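Local coordinates for protein RRNA methyltransferase (Streptomyces viridochromogenes, PDB 1O9G) that methylates N1 of guanosine 2535 in 23S ribosomal RNA with S-adenosyl-L-methionine as donor and so confers resistance to the orthosomycin antibiotic avilamycin, at residues 29-33 with 34-38; 132-135 with 136-139; 192-195 with 196-200. The protein carries 3 engineered substitutions. All coordinates share one frame; numbering follows the deposited sequence.

Overall arrangement
All three contacts are local, each within one helix or at its start, and they follow one another along the chain as contacts 1, 2 and 3. Contact 1 lies at the N-terminal end of helix 33-45, its centre about 9 Å from that of the chain; contact 2 is near the end of helix 122-140, and contact 3 is inside helix 190-203. The centres of contacts 2 and 3 are about 37 Å apart, on opposite sides of the chain's centre, while contact 1 is about 20 Å from contact 2 and 23 Å from contact 3. None touches another: they belong to three different helices of one Rossmann-like methyltransferase fold built on a seven-stranded mixed sheet, contact 1 being nearest its centre.

Contact 1 (29-33 with 34-38); sequences PAFPV and RLATE
F31 meets the first turn of the helix with one side of its ring: CZ lies 3.7 Å from CD2 of L35, and CD2 of F31 is 3.9 Å from CB of A36. The ring edge, not a face, is turned to the backbone here, with A36 N close to the ring plane and 3.6 Å from F31 CE2. A chi1 of -164°, placing CG opposite the backbone N, carries the ring forward to the helix. One of its faces is taken by CD of P32. This is the close-packed, buried part. P32, at the N-cap position, is the exposed side, and its CB touches L35 more loosely, at 4.2 Å from CB. Its carbonyl nevertheless starts the helix: A36 N donates to P32 O at 3.0 Å, and T37 N to V33 O at 3.0 Å with an N-H...O angle of 164°. The polar ends are taken up by other parts of the chain: R34 NH2 bonds the A7 carbonyl and the buried T37 OG1 bonds H73 NE2. F31 and A36 both rest on L65 of helix 64-72, while L35 packs on R235 of strand 235-241 and on L230 and I232 of strand 228-232.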
loop_
_atom_site.group_PDB
_atom_site.type_symbol
_atom_site.label_atom_id
_atom_site.label_comp_id
_atom_site.label_asym_id
_atom_site.label_seq_id
_atom_site.Cartn_x
_atom_site.Cartn_y
_atom_site.Cartn_z
ATOM N N PRO A 29 -11.014 4.596 2.819
ATOM C CA PRO A 29 -10.800 5.394 1.631
ATOM C C PRO A 29 -10.052 4.599 0.568
ATOM O O PRO A 29 -9.350 3.646 0.849
ATOM C CB PRO A 29 -9.918 6.511 2.144
ATOM C CG PRO A 29 -9.089 5.852 3.193
ATOM C CD PRO A 29 -9.997 4.866 3.856
ATOM N N ALA A 30 -10.247 5.017 -0.654
ATOM C CA ALA A 30 -9.373 4.608 -1.718
ATOM C C ALA A 30 -8.126 5.476 -1.485
ATOM O O ALA A 30 -8.030 6.225 -0.498
ATOM C CB ALA A 30 -10.050 4.865 -3.043
ATOM N N PHE A 31 -7.170 5.348 -2.352
ATOM C CA PHE A 31 -6.013 6.217 -2.394
ATOM C C PHE A 31 -5.790 6.558 -3.873
ATOM O O PHE A 31 -5.939 5.692 -4.713
ATOM C CB PHE A 31 -4.796 5.482 -1.834
ATOM C CG PHE A 31 -3.667 6.388 -1.497
ATOM C CD1 PHE A 31 -3.588 6.990 -0.261
ATOM C CD2 PHE A 31 -2.685 6.656 -2.441
ATOM C CE1 PHE A 31 -2.572 7.885 0.029
ATOM C CE2 PHE A 31 -1.638 7.522 -2.135
ATOM C CZ PHE A 31 -1.571 8.109 -0.911
ATOM N N PRO A 32 -5.410 7.788 -4.226
ATOM C CA PRO A 32 -5.184 8.100 -5.646
ATOM C C PRO A 32 -4.039 7.291 -6.241
ATOM O O PRO A 32 -2.957 7.290 -5.673
ATOM C CB PRO A 32 -4.834 9.590 -5.654
ATOM C CG PRO A 32 -5.115 10.078 -4.333
ATOM C CD PRO A 32 -5.196 8.957 -3.363
ATOM N N VAL A 33 -4.283 6.609 -7.351
ATOM C CA VAL A 33 -3.273 5.782 -7.990
ATOM C C VAL A 33 -2.026 6.588 -8.336
ATOM O O VAL A 33 -0.910 6.140 -8.112
ATOM C CB VAL A 33 -3.835 5.096 -9.238
ATOM C CG1 VAL A 33 -2.755 4.335 -9.969
ATOM C CG2 VAL A 33 -4.999 4.147 -8.831
ATOM N N ARG A 34 -2.207 7.784 -8.879
ATOM C CA ARG A 34 -1.043 8.554 -9.290
ATOM C C ARG A 34 -0.119 8.876 -8.114
ATOM O O ARG A 34 1.106 8.811 -8.230
ATOM C CB ARG A 34 -1.478 9.835 -9.989
ATOM C CG ARG A 34 -0.343 10.617 -10.573
ATOM C CD ARG A 34 -0.767 11.861 -11.283
ATOM N NE ARG A 34 0.308 12.368 -12.124
ATOM C CZ ARG A 34 0.260 13.531 -12.762
ATOM N NH1 ARG A 34 -0.809 14.314 -12.658
ATOM N NH2 ARG A 34 1.281 13.922 -13.511
ATOM N N LEU A 35 -0.701 9.234 -6.990
ATOM C CA LEU A 35 0.074 9.544 -5.809
ATOM C C LEU A 35 0.710 8.268 -5.264
ATOM O O LEU A 35 1.843 8.287 -4.777
ATOM C CB LEU A 35 -0.791 10.239 -4.757
ATOM C CG LEU A 35 -0.087 10.667 -3.489
ATOM C CD1 LEU A 35 1.124 11.545 -3.803
ATOM C CD2 LEU A 35 -1.036 11.405 -2.570
ATOM N N ALA A 36 -0.014 7.164 -5.314
ATOM C CA ALA A 36 0.556 5.888 -4.839
ATOM C C ALA A 36 1.832 5.536 -5.588
ATOM O O ALA A 36 2.860 5.201 -4.978
ATOM C CB ALA A 36 -0.442 4.767 -4.971
ATOM N N THR A 37 1.784 5.637 -6.901
ATOM C CA THR A 37 2.936 5.252 -7.713
ATOM C C THR A 37 4.077 6.277 -7.552
ATOM O O THR A 37 5.233 5.903 -7.549
ATOM C CB THR A 37 2.534 5.002 -9.155
ATOM O OG1 THR A 37 3.674 4.513 -9.867
ATOM C CG2 THR A 37 2.118 6.237 -9.863
ATOM N N GLU A 38 3.749 7.550 -7.342
ATOM C CA GLU A 38 4.756 8.580 -7.095
ATOM C C GLU A 38 5.522 8.282 -5.807
ATOM O O GLU A 38 6.741 8.310 -5.783
ATOM C CB GLU A 38 4.111 9.970 -7.029
ATOM C CG GLU A 38 5.070 11.113 -6.715
ATOM C CD GLU A 38 6.028 11.467 -7.842
ATOM O OE1 GLU A 38 5.789 11.087 -9.001
ATOM O OE2 GLU A 38 7.031 12.162 -7.570
#

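Contact 2 (132-135 with 136-139); sequences RRLR and ERLT
The carbonyl oxygen of R135 is gripped twice by T139, whose backbone N and OG1 both donate to it. OG1 lies 2.9 Å from R135 O, above the carbonyl plane by 36°, and N approaches from the opposite face of that plane. With chi1 at -65°, T139 OG1 stands beside its own backbone N, which lets the hydroxyl turn back to the preceding turn. T139 OG1 also accepts from a water whose oxygen is 2.9 Å away and which in turn accepts from R135 NH1, so hydroxyl and guanidinium are also tied through solvent. On another flank, R132 NH1 forms a salt bridge to E136 OE1 at 3.1 Å. Its bond to E136 OE2, at 3.4 Å, is weak, and the guanidinium and carboxylate planes are turned 58° apart, a crossed pairing and not a flat two-point one. The R137 guanidinium folds back, bent at chi3, and sets one face against R133 O, which lies 3.9 Å from the guanidinium plane and over its centre; R137 NH2 comes 3.5 Å from L134 CD2. Beyond the segments, R133 and R137 form salt bridges with D15 OD1 and OD2 respectively, and R135 NH2 forms one with E109 of helix 102-119. Four arginines thus crowd this part of helix 122-140, and their positive charge is probably offset by E136, D15 and E109, which would favour ionised carboxylates.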
loop_
_atom_site.group_PDB
_atom_site.type_symbol
_atom_site.label_atom_id
_atom_site.label_comp_id
_atom_site.label_asym_id
_atom_site.label_seq_id
_atom_site.Cartn_x
_atom_site.Cartn_y
_atom_site.Cartn_z
ATOM N N ARG A 132 -9.716 -8.548 -17.090
ATOM C CA ARG A 132 -8.995 -9.280 -18.119
ATOM C C ARG A 132 -7.670 -8.579 -18.426
ATOM O O ARG A 132 -6.639 -9.238 -18.471
ATOM C CB ARG A 132 -9.826 -9.404 -19.398
ATOM C CG ARG A 132 -9.045 -9.943 -20.582
ATOM C CD ARG A 132 -9.830 -9.931 -21.894
ATOM N NE ARG A 132 -10.278 -8.584 -22.291
ATOM C CZ ARG A 132 -9.475 -7.632 -22.787
ATOM N NH1 ARG A 132 -8.165 -7.839 -22.930
ATOM N NH2 ARG A 132 -9.977 -6.448 -23.133
ATOM N N ARG A 133 -7.688 -7.267 -18.627
ATOM C CA ARG A 133 -6.467 -6.529 -18.936
ATOM C C ARG A 133 -5.452 -6.599 -17.786
ATOM O O ARG A 133 -4.236 -6.800 -18.019
ATOM C CB ARG A 133 -6.740 -5.080 -19.299
ATOM C CG ARG A 133 -7.428 -4.872 -20.645
ATOM C CD ARG A 133 -7.457 -3.429 -21.041
ATOM N NE ARG A 133 -8.368 -2.672 -20.188
ATOM C CZ ARG A 133 -9.654 -2.452 -20.441
ATOM N NH1 ARG A 133 -10.224 -2.859 -21.567
ATOM N NH2 ARG A 133 -10.386 -1.782 -19.570
ATOM N N LEU A 134 -5.936 -6.480 -16.566
ATOM C CA LEU A 134 -5.054 -6.559 -15.399
ATOM C C LEU A 134 -4.420 -7.943 -15.326
ATOM O O LEU A 134 -3.252 -8.052 -14.958
ATOM C CB LEU A 134 -5.798 -6.211 -14.085
ATOM C CG LEU A 134 -6.197 -4.752 -13.917
ATOM C CD1 LEU A 134 -7.108 -4.630 -12.684
ATOM C CD2 LEU A 134 -4.969 -3.871 -13.792
ATOM N N ARG A 135 -5.191 -8.989 -15.582
ATOM C CA ARG A 135 -4.666 -10.359 -15.607
ATOM C C ARG A 135 -3.596 -10.534 -16.675
ATOM O O ARG A 135 -2.568 -11.147 -16.415
ATOM C CB ARG A 135 -5.754 -11.403 -15.788
ATOM C CG ARG A 135 -5.254 -12.835 -15.820
ATOM C CD ARG A 135 -6.316 -13.915 -15.916
ATOM N NE ARG A 135 -7.429 -13.545 -16.774
ATOM C CZ ARG A 135 -7.405 -13.508 -18.091
ATOM N NH1 ARG A 135 -6.324 -13.875 -18.767
ATOM N NH2 ARG A 135 -8.504 -13.128 -18.741
ATOM N N GLU A 136 -3.831 -10.006 -17.864
ATOM C CA GLU A 136 -2.863 -10.110 -18.943
ATOM C C GLU A 136 -1.547 -9.405 -18.582
ATOM O O GLU A 136 -0.474 -9.954 -18.833
ATOM C CB GLU A 136 -3.444 -9.599 -20.270
ATOM C CG GLU A 136 -4.620 -10.443 -20.754
ATOM C CD GLU A 136 -5.388 -9.834 -21.913
ATOM O OE1 GLU A 136 -5.236 -8.617 -22.184
ATOM O OE2 GLU A 136 -6.151 -10.595 -22.550
ATOM N N ARG A 137 -1.618 -8.222 -17.987
ATOM C CA ARG A 137 -0.428 -7.521 -17.521
ATOM C C ARG A 137 0.274 -8.290 -16.389
ATOM O O ARG A 137 1.492 -8.458 -16.443
ATOM C CB ARG A 137 -0.740 -6.064 -17.107
ATOM C CG ARG A 137 -1.005 -5.156 -18.286
ATOM C CD ARG A 137 -1.054 -3.652 -17.998
ATOM N NE ARG A 137 -2.231 -3.208 -17.241
ATOM C CZ ARG A 137 -3.417 -2.886 -17.769
ATOM N NH1 ARG A 137 -3.639 -2.982 -19.081
ATOM N NH2 ARG A 137 -4.401 -2.455 -16.984
ATOM N N LEU A 138 -0.486 -8.816 -15.443
ATOM C CA LEU A 138 0.086 -9.539 -14.328
ATOM C C LEU A 138 0.857 -10.766 -14.821
ATOM O O LEU A 138 1.982 -11.028 -14.393
ATOM C CB LEU A 138 -0.988 -9.938 -13.310
ATOM C CG LEU A 138 -0.585 -10.801 -12.104
ATOM C CD1 LEU A 138 0.354 -10.011 -11.215
ATOM C CD2 LEU A 138 -1.787 -11.230 -11.330
ATOM N N THR A 139 0.256 -11.517 -15.727
ATOM C CA THR A 139 0.847 -12.713 -16.298
ATOM C C THR A 139 2.167 -12.379 -16.996
ATOM O O THR A 139 3.159 -13.084 -16.810
ATOM C CB THR A 139 -0.168 -13.329 -17.283
ATOM O OG1 THR A 139 -1.320 -13.761 -16.541
ATOM C CG2 THR A 139 0.372 -14.566 -17.968
HETATM O O HOH W 1 -3.498 -14.817 -18.067
#

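Contact 3 (192-195 with 196-200); sequences PVAG and LLRSL. Unlike the reference sequence in segment 192-195: P192 (reference Arg), V193 (reference Trp), A194 (reference Arg), G195 (reference Ala).
R198 folds back over the preceding turn, its guanidinium presenting one face to A194 O and to CA of G195, both 3.6 Å from the plane and offset toward its rim. NH1 comes 3.8 Å from CB of A194, and NH2 3.7 Å from CA of G195. The bend at chi3 (-41°) returns the group to the helix surface instead of extending it outward. On a buried side, V193 and L197 run side by side and point the same way, with CG1 of V193 4.2 Å from CD1 of L197. L197 CG also lies 3.4 Å from the V193 carbonyl oxygen. The backbone beneath is regular alpha-helix, its i to i+4 bonds setting the spacing of these side chains: L196 N donates to P192 O at 2.9 Å, and L197 N to V193 O with an N-H...O angle of 170°; R198 N and S199 N likewise donate to A194 O and G195 O. Farther out, S199 OG is hydrogen-bonded to V154 O, L196 packs on V154 and L176, and L197 and L200 rest on I210 of strand 209-214. Helix 190-203, apolar toward the sheet with R198 on its exposed side, is the connecting helix of the beta-alpha-beta unit 171-175, 190-203, 209-214, as in Rossmann-like folds.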
loop_
_atom_site.group_PDB
_atom_site.type_symbol
_atom_site.label_atom_id
_atom_site.label_comp_id
_atom_site.label_asym_id
_atom_site.label_seq_id
_atom_site.Cartn_x
_atom_site.Cartn_y
_atom_site.Cartn_z
ATOM N N PRO A 192 2.515 9.186 18.548
ATOM C CA PRO A 192 2.106 7.992 17.794
ATOM C C PRO A 192 2.944 7.728 16.541
ATOM O O PRO A 192 3.330 6.599 16.341
ATOM C CB PRO A 192 0.647 8.292 17.428
ATOM C CG PRO A 192 0.193 9.208 18.475
ATOM C CD PRO A 192 1.376 10.089 18.771
ATOM N N VAL A 193 3.223 8.747 15.728
ATOM C CA VAL A 193 4.058 8.555 14.536
ATOM C C VAL A 193 5.423 8.087 14.947
ATOM O O VAL A 193 5.948 7.155 14.378
ATOM C CB VAL A 193 4.210 9.827 13.694
ATOM C CG1 VAL A 193 5.255 9.622 12.561
ATOM C CG2 VAL A 193 2.903 10.210 13.080
ATOM N N ALA A 194 6.011 8.747 15.934
ATOM C CA ALA A 194 7.309 8.329 16.434
ATOM C C ALA A 194 7.312 6.877 16.886
ATOM O O ALA A 194 8.220 6.134 16.556
ATOM C CB ALA A 194 7.740 9.218 17.572
ATOM N N GLY A 195 6.294 6.455 17.620
ATOM C CA GLY A 195 6.226 5.084 18.095
ATOM C C GLY A 195 6.048 4.085 16.962
ATOM O O GLY A 195 6.608 3.001 16.990
ATOM N N LEU A 196 5.257 4.459 15.962
ATOM C CA LEU A 196 5.064 3.612 14.801
ATOM C C LEU A 196 6.399 3.397 14.108
ATOM O O LEU A 196 6.771 2.264 13.796
ATOM C CB LEU A 196 4.040 4.232 13.855
ATOM C CG LEU A 196 3.878 3.606 12.466
ATOM C CD1 LEU A 196 3.670 2.149 12.593
ATOM C CD2 LEU A 196 2.712 4.264 11.763
ATOM N N LEU A 197 7.130 4.470 13.860
ATOM C CA LEU A 197 8.420 4.337 13.194
ATOM C C LEU A 197 9.421 3.504 13.978
ATOM O O LEU A 197 10.107 2.669 13.404
ATOM C CB LEU A 197 9.023 5.686 12.870
ATOM C CG LEU A 197 8.269 6.580 11.903
ATOM C CD1 LEU A 197 8.992 7.915 11.851
ATOM C CD2 LEU A 197 8.111 5.990 10.536
ATOM N N ARG A 198 9.484 3.686 15.294
ATOM C CA ARG A 198 10.411 2.909 16.105
ATOM C C ARG A 198 10.049 1.436 16.109
ATOM O O ARG A 198 10.919 0.587 16.043
ATOM C CB ARG A 198 10.462 3.423 17.536
ATOM C CG ARG A 198 11.186 4.754 17.695
ATOM C CD ARG A 198 11.520 5.074 19.128
ATOM N NE ARG A 198 10.391 4.704 19.973
ATOM C CZ ARG A 198 9.401 5.513 20.346
ATOM N NH1 ARG A 198 9.392 6.808 20.009
ATOM N NH2 ARG A 198 8.419 5.018 21.099
ATOM N N SER A 199 8.763 1.132 16.184
ATOM C CA SER A 199 8.333 -0.253 16.152
ATOM C C SER A 199 8.748 -0.923 14.844
ATOM O O SER A 199 9.344 -1.990 14.839
ATOM C CB SER A 199 6.819 -0.332 16.344
ATOM O OG SER A 199 6.403 -1.664 16.471
ATOM N N LEU A 200 8.434 -0.280 13.735
ATOM C CA LEU A 200 8.777 -0.809 12.425
ATOM C C LEU A 200 10.282 -0.991 12.282
ATOM O O LEU A 200 10.725 -2.011 11.788
ATOM C CB LEU A 200 8.248 0.105 11.320
ATOM C CG LEU A 200 6.729 0.104 11.138
ATOM C CD1 LEU A 200 6.290 1.177 10.151
ATOM C CD2 LEU A 200 6.258 -1.267 10.720
#